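PDB 2PLJ: lysine/ornithine decarboxylase from Vibrio vulnificus, which catalyses the pyridoxal phosphate-dependent decarboxylation of lysine and ornithine, releasing the diamines cadaverine and putrescine. Local coordinates for residues 70-75 with 292-297; 132-137 with 160-165; 193-198 with 240-245; 223-228 with 254-259. One frame throughout, in Å; residues are numbered along the deposited sequence.

Interaction 1: residues 70-75 with 292-297; sequences RALKNA and GRFICA. With P3T ((4-{[(4-aminobutyl)amino]methyl}-5-hydroxy-6-methylpyridin-3-yl)methyl dihydrogen phosphate), chain D.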
# COMPACT_ATOMS: atom_id res chain seq x y z
N ARG A 70 -25.15 -13.08 9.92
CA ARG A 70 -26.32 -13.96 10.09
C ARG A 70 -26.36 -15.07 9.05
O ARG A 70 -26.66 -16.21 9.38
CB ARG A 70 -27.59 -13.13 10.07
CG ARG A 70 -27.66 -12.20 11.27
CD ARG A 70 -28.92 -11.30 11.19
NE ARG A 70 -28.92 -10.29 12.25
CZ ARG A 70 -29.83 -9.32 12.37
NH1 ARG A 70 -30.83 -9.21 11.50
NH2 ARG A 70 -29.75 -8.47 13.38
N ALA A 71 -26.01 -14.73 7.80
CA ALA A 71 -25.99 -15.72 6.71
C ALA A 71 -24.94 -16.80 6.99
O ALA A 71 -25.21 -17.99 6.79
CB ALA A 71 -25.75 -15.05 5.38
N LEU A 72 -23.76 -16.39 7.46
CA LEU A 72 -22.70 -17.37 7.77
C LEU A 72 -23.07 -18.26 8.97
O LEU A 72 -22.85 -19.48 8.93
CB LEU A 72 -21.36 -16.68 7.98
CG LEU A 72 -20.16 -17.65 8.12
CD1 LEU A 72 -20.02 -18.58 6.92
CD2 LEU A 72 -18.89 -16.83 8.28
N LYS A 73 -23.60 -17.63 10.03
CA LYS A 73 -24.10 -18.36 11.21
C LYS A 73 -25.11 -19.42 10.78
O LYS A 73 -25.06 -20.59 11.23
CB LYS A 73 -24.72 -17.38 12.21
CG LYS A 73 -25.05 -18.02 13.54
CD LYS A 73 -25.62 -16.99 14.51
CE LYS A 73 -25.85 -17.64 15.87
NZ LYS A 73 -26.50 -16.65 16.79
N ASN A 74 -26.01 -19.06 9.87
CA ASN A 74 -27.01 -20.01 9.42
C ASN A 74 -26.43 -21.13 8.54
O ASN A 74 -26.91 -22.27 8.56
CB ASN A 74 -28.20 -19.31 8.76
CG ASN A 74 -29.49 -20.10 8.95
OD1 ASN A 74 -29.75 -21.07 8.23
ND2 ASN A 74 -30.27 -19.73 9.97
N ALA A 75 -25.37 -20.80 7.80
CA ALA A 75 -24.66 -21.74 6.92
C ALA A 75 -23.76 -22.71 7.71
O ALA A 75 -23.51 -23.86 7.28
CB ALA A 75 -23.83 -20.98 5.88
N GLY A 292 -13.32 -13.27 7.70
CA GLY A 292 -13.05 -11.84 7.54
C GLY A 292 -13.85 -11.30 6.37
O GLY A 292 -14.93 -10.69 6.56
N ARG A 293 -13.32 -11.56 5.17
CA ARG A 293 -13.86 -11.02 3.94
C ARG A 293 -15.37 -11.23 3.82
O ARG A 293 -16.10 -10.35 3.37
CB ARG A 293 -13.17 -11.68 2.75
CG ARG A 293 -13.61 -11.13 1.38
CD ARG A 293 -13.03 -12.01 0.22
NE ARG A 293 -11.58 -12.22 0.29
CZ ARG A 293 -10.67 -11.43 -0.28
NH1 ARG A 293 -11.03 -10.32 -0.96
NH2 ARG A 293 -9.37 -11.73 -0.18
N PHE A 294 -15.84 -12.43 4.21
CA PHE A 294 -17.26 -12.71 3.97
C PHE A 294 -18.16 -11.72 4.71
O PHE A 294 -19.20 -11.30 4.21
CB PHE A 294 -17.60 -14.16 4.39
CG PHE A 294 -19.01 -14.56 4.02
CD1 PHE A 294 -19.30 -15.06 2.74
CD2 PHE A 294 -20.06 -14.36 4.93
CE1 PHE A 294 -20.62 -15.38 2.38
CE2 PHE A 294 -21.39 -14.69 4.61
CZ PHE A 294 -21.68 -15.21 3.34
N ILE A 295 -17.73 -11.31 5.90
CA ILE A 295 -18.54 -10.41 6.70
C ILE A 295 -18.49 -8.96 6.21
O ILE A 295 -19.54 -8.29 6.15
CB ILE A 295 -18.16 -10.54 8.22
CG1 ILE A 295 -18.67 -11.88 8.76
CG2 ILE A 295 -18.80 -9.42 9.08
CD1 ILE A 295 -18.11 -12.22 10.13
N CYS A 296 -17.29 -8.48 5.88
CA CYS A 296 -17.11 -7.04 5.57
C CYS A 296 -17.14 -6.68 4.11
O CYS A 296 -17.54 -5.58 3.77
CB CYS A 296 -15.84 -6.45 6.21
SG CYS A 296 -14.35 -7.33 5.74
N ALA A 297 -16.70 -7.60 3.24
CA ALA A 297 -16.51 -7.17 1.83
C ALA A 297 -17.76 -6.50 1.19
O ALA A 297 -17.63 -5.44 0.57
CB ALA A 297 -15.98 -8.33 0.94
OAE P3T D . -12.08 -14.80 5.70
PAU P3T D . -10.78 -14.20 5.02
OAF P3T D . -10.83 -12.60 5.07
OAC P3T D . -10.49 -14.71 3.62
OAP P3T D . -9.47 -14.53 5.90
CAM P3T D . -9.41 -14.03 7.30
CAS P3T D . -8.19 -14.72 7.93
CAH P3T D . -8.51 -15.63 8.94
NAO P3T D . -7.54 -16.31 9.56
CAQ P3T D . -6.26 -16.17 9.23
CAA P3T D . -5.20 -17.02 9.97
CAR P3T D . -5.87 -15.29 8.20
OAD P3T D . -4.57 -15.17 7.90
CAT P3T D . -6.86 -14.55 7.52
CAG P3T D . -6.46 -13.61 6.51
NAN P3T D . -5.31 -13.77 5.88
CAL P3T D . -4.73 -12.86 4.84
CAK P3T D . -5.74 -12.48 3.74
CAJ P3T D . -5.00 -11.47 2.81
CAI P3T D . -5.91 -11.01 1.67
NAB P3T D . -5.17 -10.23 0.65
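An apolar contact between two helices, made by Ala-71 and Leu-72 against Phe-294, joins the end of helix 62-75 to the short helix 293-296 in the buried part of the alpha/beta barrel, next to the cofactor. The CA atoms of Leu-72 and Phe-294 lie 8.1 Å apart, and both CA-CB bonds are directed at the partner segment. Phe-294 has CG anti to its backbone nitrogen (chi1 -174°), which carries the ring across to helix 62-75. Its CE2 does the touching: Leu-72 CB approaches the ring obliquely, 3.9 Å from Phe-294 CE2, whereas Ala-71 CB stands at the ring edge, 4.4 Å from the same CE2. No hydrogen bond links the two segments. Ile-267 of helix 267-278 packs on both Leu-72 and Phe-294 and so continues the apolar cluster.

The first two amides of 292-297 serve the ligand. Gly-292 N donates to P3T OAE at 2.8 Å, with an N-H...O angle of 159°, and Arg-293 N donates to P3T OAF at 2.7 Å. The Arg-293 side chain, bent at chi3 (-52°), runs past the phosphate, bringing NH2 to 4.0 Å from P3T CAI; its guanidinium also forms a salt bridge with Asp-334. Two successive main-chain amides at the start of a short helix, holding a phosphate, are characteristic of the cofactor phosphate site in alpha/beta-barrel pyridoxal phosphate enzymes.

Interaction 2: residues 132-137 with 160-165; sequences KRDADI and KAYRDD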
# COMPACT_ATOMS: atom_id res chain seq x y z
N LYS A 132 5.32 -14.40 16.85
CA LYS A 132 5.10 -13.29 17.75
C LYS A 132 6.36 -12.94 18.51
O LYS A 132 7.12 -13.82 18.95
CB LYS A 132 3.99 -13.63 18.76
CG LYS A 132 2.59 -13.90 18.14
CD LYS A 132 1.62 -14.62 19.12
CE LYS A 132 2.05 -16.09 19.37
NZ LYS A 132 2.33 -16.86 18.09
N ARG A 133 6.57 -11.64 18.70
CA ARG A 133 7.62 -11.21 19.62
C ARG A 133 7.10 -11.37 21.05
O ARG A 133 5.88 -11.37 21.27
CB ARG A 133 7.97 -9.74 19.36
CG ARG A 133 8.48 -9.54 17.94
CD ARG A 133 8.41 -8.08 17.56
NE ARG A 133 7.01 -7.69 17.43
CZ ARG A 133 6.59 -6.59 16.81
NH1 ARG A 133 7.47 -5.74 16.28
NH2 ARG A 133 5.28 -6.32 16.74
N ASP A 134 8.02 -11.46 22.01
CA ASP A 134 7.61 -11.58 23.41
C ASP A 134 6.57 -10.49 23.75
O ASP A 134 5.52 -10.80 24.34
CB ASP A 134 8.80 -11.55 24.36
CG ASP A 134 8.39 -11.77 25.80
OD1 ASP A 134 7.84 -12.87 26.10
OD2 ASP A 134 8.60 -10.85 26.62
N ALA A 135 6.85 -9.23 23.37
CA ALA A 135 5.92 -8.11 23.64
C ALA A 135 4.50 -8.34 23.09
O ALA A 135 3.52 -7.98 23.74
CB ALA A 135 6.49 -6.78 23.13
N ASP A 136 4.40 -8.98 21.93
CA ASP A 136 3.10 -9.24 21.29
C ASP A 136 2.30 -10.17 22.20
O ASP A 136 1.11 -9.99 22.40
CB ASP A 136 3.28 -9.87 19.92
CG ASP A 136 4.02 -8.96 18.93
OD1 ASP A 136 3.86 -7.71 18.99
OD2 ASP A 136 4.78 -9.52 18.08
N ILE A 137 2.98 -11.15 22.77
CA ILE A 137 2.29 -12.08 23.66
C ILE A 137 1.85 -11.34 24.93
O ILE A 137 0.70 -11.49 25.39
CB ILE A 137 3.21 -13.27 24.03
CG1 ILE A 137 3.49 -14.13 22.78
CG2 ILE A 137 2.57 -14.11 25.20
CD1 ILE A 137 4.73 -15.07 22.94
N LYS A 160 6.91 -20.92 27.30
CA LYS A 160 7.35 -21.50 28.58
C LYS A 160 7.12 -20.51 29.73
O LYS A 160 6.62 -20.87 30.81
CB LYS A 160 8.83 -21.89 28.51
CG LYS A 160 9.09 -23.13 27.66
CD LYS A 160 10.59 -23.41 27.67
CE LYS A 160 10.92 -24.77 27.11
NZ LYS A 160 12.35 -25.14 27.44
N ALA A 161 7.49 -19.26 29.48
CA ALA A 161 7.41 -18.21 30.49
C ALA A 161 5.94 -17.87 30.81
O ALA A 161 5.66 -17.20 31.80
CB ALA A 161 8.18 -16.97 30.02
N TYR A 162 5.01 -18.34 29.96
CA TYR A 162 3.58 -18.03 30.08
C TYR A 162 2.71 -19.27 30.27
O TYR A 162 1.49 -19.20 30.08
CB TYR A 162 3.11 -17.21 28.86
CG TYR A 162 3.96 -15.99 28.67
CD1 TYR A 162 4.93 -15.94 27.66
CD2 TYR A 162 3.85 -14.90 29.53
CE1 TYR A 162 5.76 -14.81 27.50
CE2 TYR A 162 4.66 -13.76 29.38
CZ TYR A 162 5.62 -13.73 28.37
OH TYR A 162 6.42 -12.63 28.27
N ARG A 163 3.33 -20.38 30.67
CA ARG A 163 2.64 -21.68 30.65
C ARG A 163 1.41 -21.75 31.55
O ARG A 163 0.50 -22.54 31.30
CB ARG A 163 3.60 -22.81 31.02
CG ARG A 163 4.16 -22.66 32.43
CD ARG A 163 4.71 -23.99 32.93
NE ARG A 163 5.65 -24.57 31.98
CZ ARG A 163 6.95 -24.28 31.93
NH1 ARG A 163 7.47 -23.40 32.79
NH2 ARG A 163 7.73 -24.87 31.04
N ASP A 164 1.38 -20.96 32.60
CA ASP A 164 0.22 -20.90 33.48
C ASP A 164 -0.96 -20.13 32.93
O ASP A 164 -2.04 -20.21 33.45
CB ASP A 164 0.59 -20.27 34.81
CG ASP A 164 1.52 -21.14 35.64
OD1 ASP A 164 1.66 -22.31 35.37
OD2 ASP A 164 2.11 -20.61 36.55
N ASP A 165 -0.71 -19.37 31.86
CA ASP A 165 -1.62 -18.32 31.44
C ASP A 165 -2.30 -18.55 30.09
O ASP A 165 -3.25 -17.90 29.79
CB ASP A 165 -0.91 -16.98 31.38
CG ASP A 165 -0.27 -16.60 32.68
OD1 ASP A 165 -0.85 -16.90 33.72
OD2 ASP A 165 0.82 -16.00 32.64
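The ring of Tyr-162 has a methyl group on each face and a carboxylate oxygen at its edge. Ile-137 CG2 sits 3.9 Å above one face in a CH-pi contact, 4.1 Å from the centroid and 19° off the ring normal. Ala-161 CB, from the residue preceding the tyrosine, covers the opposite face near its rim. At the edge, Tyr-162 OH donates a hydrogen bond to Asp-134 OD1 at 2.6 Å. That oxygen is met on its syn side, 21° out of the carboxylate plane.

Torsions explain how the first turn of helix 134-143 presents both groups. Asp-134 carries CG anti to its nitrogen (chi1 -176°), and Ile-137, one turn on, has CG2 likewise anti, which turns that methyl toward the ring face.

A second flat pair lies within 132-137. The Arg-133 guanidinium grips Asp-136 side-on: NE meets OD2 at 3.0 Å in a salt bridge, while NH2 reaches OD1. Asp-136 OD2 also accepts from the backbone N of Arg-133, the N-cap residue, at 2.8 Å, and both donors come from the same face of its carboxylate plane.

Tyr-162 OH is hydrogen-bonded to Arg-138 NH1 as well. A phenol lying between a carboxylate and a guanidinium would probably be polarised: Arg-138 NH1 on the same hydroxyl would probably strengthen its donation to Asp-134, which, being exposed, is probably ionised.

Interaction 3: residues 193-198 with 240-245; sequences QALVII and VERGLP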
# COMPACT_ATOMS: atom_id res chain seq x y z
N GLN A 193 4.65 -33.00 12.38
CA GLN A 193 5.21 -31.91 13.18
C GLN A 193 4.23 -31.49 14.27
O GLN A 193 4.65 -31.11 15.37
CB GLN A 193 5.57 -30.69 12.31
CG GLN A 193 6.79 -30.91 11.39
CD GLN A 193 7.01 -29.80 10.34
OE1 GLN A 193 6.08 -29.09 9.91
NE2 GLN A 193 8.26 -29.67 9.92
N ALA A 194 2.94 -31.52 13.95
CA ALA A 194 1.91 -31.14 14.92
C ALA A 194 1.97 -32.07 16.14
O ALA A 194 1.91 -31.60 17.28
CB ALA A 194 0.55 -31.16 14.29
N LEU A 195 2.10 -33.38 15.90
CA LEU A 195 2.21 -34.35 16.99
C LEU A 195 3.46 -34.09 17.85
O LEU A 195 3.38 -34.13 19.08
CB LEU A 195 2.13 -35.80 16.46
CG LEU A 195 0.72 -36.11 15.92
CD1 LEU A 195 0.70 -37.34 15.01
CD2 LEU A 195 -0.29 -36.26 17.05
N VAL A 196 4.57 -33.75 17.20
CA VAL A 196 5.82 -33.41 17.91
C VAL A 196 5.62 -32.16 18.77
O VAL A 196 6.02 -32.12 19.94
CB VAL A 196 7.03 -33.23 16.94
CG1 VAL A 196 8.27 -32.81 17.70
CG2 VAL A 196 7.32 -34.54 16.17
N ILE A 197 4.96 -31.14 18.22
CA ILE A 197 4.66 -29.94 18.99
C ILE A 197 3.77 -30.27 20.21
O ILE A 197 4.00 -29.77 21.32
CB ILE A 197 4.01 -28.86 18.09
CG1 ILE A 197 5.05 -28.30 17.11
CG2 ILE A 197 3.43 -27.73 18.94
CD1 ILE A 197 4.45 -27.48 15.96
N ILE A 198 2.78 -31.13 20.00
CA ILE A 198 1.80 -31.43 21.05
C ILE A 198 2.48 -32.27 22.17
O ILE A 198 2.30 -31.99 23.37
CB ILE A 198 0.54 -32.10 20.47
CG1 ILE A 198 -0.25 -31.08 19.62
CG2 ILE A 198 -0.37 -32.65 21.59
CD1 ILE A 198 -1.30 -31.68 18.74
N VAL A 240 -4.81 -38.80 21.14
CA VAL A 240 -5.46 -39.70 22.11
C VAL A 240 -4.79 -41.08 22.16
O VAL A 240 -4.57 -41.64 23.26
CB VAL A 240 -6.98 -39.84 21.79
CG1 VAL A 240 -7.61 -41.07 22.46
CG2 VAL A 240 -7.72 -38.55 22.15
N GLU A 241 -4.45 -41.61 20.99
CA GLU A 241 -3.82 -42.93 20.90
C GLU A 241 -2.42 -42.93 21.52
O GLU A 241 -1.96 -43.94 22.04
CB GLU A 241 -3.77 -43.42 19.45
CG GLU A 241 -5.15 -43.81 18.89
CD GLU A 241 -5.91 -44.80 19.79
OE1 GLU A 241 -7.03 -44.46 20.25
OE2 GLU A 241 -5.38 -45.90 20.05
N ARG A 242 -1.75 -41.78 21.45
CA ARG A 242 -0.45 -41.59 22.08
C ARG A 242 -0.55 -41.34 23.59
O ARG A 242 0.48 -41.14 24.25
CB ARG A 242 0.32 -40.46 21.41
CG ARG A 242 0.83 -40.80 20.02
CD ARG A 242 1.75 -39.72 19.51
NE ARG A 242 2.18 -39.96 18.13
CZ ARG A 242 3.16 -39.29 17.53
NH1 ARG A 242 3.84 -38.34 18.18
NH2 ARG A 242 3.48 -39.56 16.27
N GLY A 243 -1.76 -41.34 24.14
CA GLY A 243 -1.97 -41.09 25.56
C GLY A 243 -1.80 -39.64 26.00
O GLY A 243 -1.63 -39.36 27.19
N LEU A 244 -1.86 -38.71 25.05
CA LEU A 244 -1.72 -37.28 25.34
C LEU A 244 -3.11 -36.67 25.65
O LEU A 244 -4.13 -37.28 25.31
CB LEU A 244 -1.06 -36.56 24.15
CG LEU A 244 0.39 -36.89 23.80
CD1 LEU A 244 0.74 -36.44 22.40
CD2 LEU A 244 1.38 -36.32 24.82
N PRO A 245 -3.15 -35.51 26.33
CA PRO A 245 -4.46 -34.90 26.60
C PRO A 245 -5.28 -34.69 25.31
O PRO A 245 -4.74 -34.18 24.33
CB PRO A 245 -4.12 -33.54 27.22
CG PRO A 245 -2.74 -33.71 27.77
CD PRO A 245 -2.04 -34.72 26.91
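Leu-195 lies against the flat guanidinium of Arg-242, and Ile-198 meets Leu-244 methyl to methyl; these two pairs join helix 191-203 to the turn that ends helix 223-241. In the first pair Leu-195 CB stands 3.4 Å above the guanidinium plane, displaced toward its rim, with Arg-242 NH1 as its nearest atom at 3.5 Å. Leu-195 CD1 extends the contact along the same group, to 3.8 Å from Arg-242 NH2. The arginine chain, extended from CG to NE (chi2 -172°, chi3 -176°), gives the guanidinium the reach to lie against the leucine, one side chain slanting over the other.

The second pair touches through single methyls. Ile-198 CG2 and Leu-244 CD1 are 4.0 Å apart, and the two chains again meet at a slant. Since Ile-198 follows Leu-195 by three residues, the two project from neighbouring turns on one side of helix 191-203. Val-239 of helix 223-241 packs on Leu-195, Ile-198 and Leu-244, joining the two pairs.

Gly-243, between Arg-242 and Leu-244, has a positive phi of 74° and closes helix 223-241 in a Schellman motif, with Gly-243 N bonded to Val-240 O at 3.0 Å. With the chain turned at the glycine, Arg-242 before it and Leu-244 after it both point at helix 191-203.

No hydrogen bond crosses between the segments. Arg-242 NH1 forms a long, weak ion pair with Glu-199, so the contact depends chiefly on van der Waals packing: the arginine covers the leucine with its plane while its charge remains near the protein surface.

Interaction 4: residues 223-228 with 254-259; sequences NKYVEA and GGFPVN. With P3T ((4-{[(4-aminobutyl)amino]methyl}-5-hydroxy-6-methylpyridin-3-yl)methyl dihydrogen phosphate), chain D.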
# COMPACT_ATOMS: atom_id res chain seq x y z
N ASN A 223 -14.01 -28.26 -0.81
CA ASN A 223 -13.27 -29.50 -0.56
C ASN A 223 -11.94 -29.26 0.17
O ASN A 223 -11.48 -30.13 0.89
CB ASN A 223 -13.04 -30.30 -1.84
CG ASN A 223 -12.51 -31.71 -1.56
OD1 ASN A 223 -13.12 -32.47 -0.79
ND2 ASN A 223 -11.39 -32.07 -2.17
N LYS A 224 -11.34 -28.08 0.00
CA LYS A 224 -10.16 -27.69 0.81
C LYS A 224 -10.42 -27.80 2.30
O LYS A 224 -9.60 -28.37 3.06
CB LYS A 224 -9.66 -26.29 0.46
CG LYS A 224 -9.17 -26.18 -0.99
CD LYS A 224 -8.39 -24.90 -1.19
CE LYS A 224 -7.95 -24.81 -2.64
NZ LYS A 224 -7.25 -23.52 -2.92
N TYR A 225 -11.57 -27.27 2.73
CA TYR A 225 -11.98 -27.39 4.14
C TYR A 225 -12.20 -28.83 4.56
O TYR A 225 -11.74 -29.26 5.64
CB TYR A 225 -13.25 -26.58 4.41
CG TYR A 225 -13.07 -25.08 4.23
CD1 TYR A 225 -12.72 -24.25 5.31
CD2 TYR A 225 -13.25 -24.49 2.97
CE1 TYR A 225 -12.55 -22.83 5.15
CE2 TYR A 225 -13.07 -23.09 2.78
CZ TYR A 225 -12.75 -22.28 3.87
OH TYR A 225 -12.59 -20.94 3.67
N VAL A 226 -12.92 -29.57 3.73
CA VAL A 226 -13.23 -30.97 4.03
C VAL A 226 -11.95 -31.78 4.27
O VAL A 226 -11.84 -32.48 5.28
CB VAL A 226 -14.07 -31.60 2.89
CG1 VAL A 226 -14.33 -33.07 3.17
CG2 VAL A 226 -15.39 -30.81 2.74
N GLU A 227 -10.98 -31.68 3.36
CA GLU A 227 -9.74 -32.46 3.47
C GLU A 227 -8.97 -32.07 4.73
O GLU A 227 -8.42 -32.95 5.40
CB GLU A 227 -8.83 -32.29 2.25
CG GLU A 227 -9.37 -32.81 0.91
CD GLU A 227 -8.29 -32.90 -0.17
OE1 GLU A 227 -7.32 -32.09 -0.13
OE2 GLU A 227 -8.40 -33.76 -1.07
N ALA A 228 -8.92 -30.77 5.01
CA ALA A 228 -8.28 -30.25 6.22
C ALA A 228 -8.94 -30.79 7.48
O ALA A 228 -8.27 -31.21 8.42
CB ALA A 228 -8.27 -28.70 6.22
N GLY A 254 -10.45 -18.87 8.07
CA GLY A 254 -11.27 -17.98 7.24
C GLY A 254 -11.39 -18.48 5.81
O GLY A 254 -11.26 -19.68 5.53
N GLY A 255 -11.66 -17.55 4.91
CA GLY A 255 -11.54 -17.85 3.46
C GLY A 255 -12.84 -18.03 2.70
O GLY A 255 -12.83 -18.28 1.50
N PHE A 256 -13.96 -17.90 3.39
CA PHE A 256 -15.28 -18.04 2.77
C PHE A 256 -15.39 -16.94 1.74
O PHE A 256 -15.01 -15.79 2.01
CB PHE A 256 -16.37 -17.90 3.84
CG PHE A 256 -16.13 -18.79 5.03
CD1 PHE A 256 -16.37 -20.17 4.94
CD2 PHE A 256 -15.55 -18.27 6.19
CE1 PHE A 256 -16.10 -21.00 6.05
CE2 PHE A 256 -15.28 -19.09 7.30
CZ PHE A 256 -15.56 -20.47 7.22
N PRO A 257 -15.84 -17.30 0.53
CA PRO A 257 -15.80 -16.38 -0.60
C PRO A 257 -17.05 -15.51 -0.76
O PRO A 257 -18.14 -15.87 -0.31
CB PRO A 257 -15.66 -17.34 -1.80
CG PRO A 257 -16.56 -18.52 -1.40
CD PRO A 257 -16.29 -18.66 0.13
N VAL A 258 -16.86 -14.39 -1.45
CA VAL A 258 -17.99 -13.51 -1.80
C VAL A 258 -17.94 -13.19 -3.29
O VAL A 258 -16.92 -13.39 -3.96
CB VAL A 258 -17.95 -12.19 -1.00
CG1 VAL A 258 -17.97 -12.46 0.48
CG2 VAL A 258 -16.75 -11.35 -1.38
N ASN A 259 -19.06 -12.68 -3.80
CA ASN A 259 -19.14 -12.32 -5.21
C ASN A 259 -18.42 -11.03 -5.47
O ASN A 259 -18.72 -10.02 -4.82
CB ASN A 259 -20.59 -12.16 -5.64
CG ASN A 259 -21.35 -13.46 -5.56
OD1 ASN A 259 -22.36 -13.56 -4.86
ND2 ASN A 259 -20.84 -14.47 -6.20
OAE P3T D . -12.08 -14.80 5.70
PAU P3T D . -10.78 -14.20 5.02
OAF P3T D . -10.83 -12.60 5.07
OAC P3T D . -10.49 -14.71 3.62
OAP P3T D . -9.47 -14.53 5.90
CAM P3T D . -9.41 -14.03 7.30
CAS P3T D . -8.19 -14.72 7.93
CAH P3T D . -8.51 -15.63 8.94
NAO P3T D . -7.54 -16.31 9.56
CAQ P3T D . -6.26 -16.17 9.23
CAA P3T D . -5.20 -17.02 9.97
CAR P3T D . -5.87 -15.29 8.20
OAD P3T D . -4.57 -15.17 7.90
CAT P3T D . -6.86 -14.55 7.52
CAG P3T D . -6.46 -13.61 6.51
NAN P3T D . -5.31 -13.77 5.88
CAL P3T D . -4.73 -12.86 4.84
CAK P3T D . -5.74 -12.48 3.74
CAJ P3T D . -5.00 -11.47 2.81
CAI P3T D . -5.91 -11.01 1.67
NAB P3T D . -5.17 -10.23 0.65
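Tyr-225 of helix 223-241 and the glycine-rich loop 254-259 that follows strand 249-251 meet behind the cofactor phosphate of the alpha/beta barrel, Gly-254 and Gly-255 being part of the P3T pocket. Three kinds of interaction make up the contact.

The first is a hydrogen bond across the segments. Tyr-225 OH donates to Gly-254 O at 2.6 Å, with the donor tilted 28° from the carbonyl plane. The carbonyl oxygen lies at the edge of the tyrosine ring, near its plane. Tyr-225 has CG anti to its own carbonyl carbon, sending the ring from the helix toward the loop. The hydroxyl also comes to 3.1 Å from Gly-255 C, a close fit against the peptide.

The second is aromatic. The rings of Tyr-225 and Phe-256 are nearly parallel, with planes 9° apart, but slid so far that they barely overlap, the centroids being 5.4 Å apart. The closest carbons are Tyr-225 CE1 and Phe-256 CE1, 4.1 Å apart, the latter approaching the tyrosine ring obliquely, while the tyrosine hydroxyl lies over one face of the phenylalanine, toward its rim. Phe-270 of helix 267-278 and Phe-294 also pack on Phe-256.

The third is ligand binding by the main chain. The Gly-254 to Gly-255 peptide is held at both ends: its carbonyl takes the tyrosine hydroxyl, and its amide faces the phosphate. Tyr-225 is thus placed as a second-shell residue, consistent with fixing the peptide whose amide binds the phosphate: Gly-255 N donates to P3T OAE at 2.9 Å with an N-H...O angle of 168°.

Interactions 1 and 4 form the buried, ligand-facing pair: their centres are 13 Å apart, Phe-294 packs against the 256-258 backbone and side chains, and one phosphate oxygen of P3T is shared by amides from both. The centres of interactions 2 and 3 lie about 26 and 32 Å from the chain's centre; interaction 2 is still mostly buried, with Asp-134 exposed, whereas interaction 3 is only partly buried. Interactions 3 and 4 share helix 223-241, interaction 4 at its beginning and interaction 3 at its end. Charged side chains take part in the contact itself only in interactions 2 and 3, by hydrogen bonding in the former and by a leucine lying over a guanidinium face in the latter.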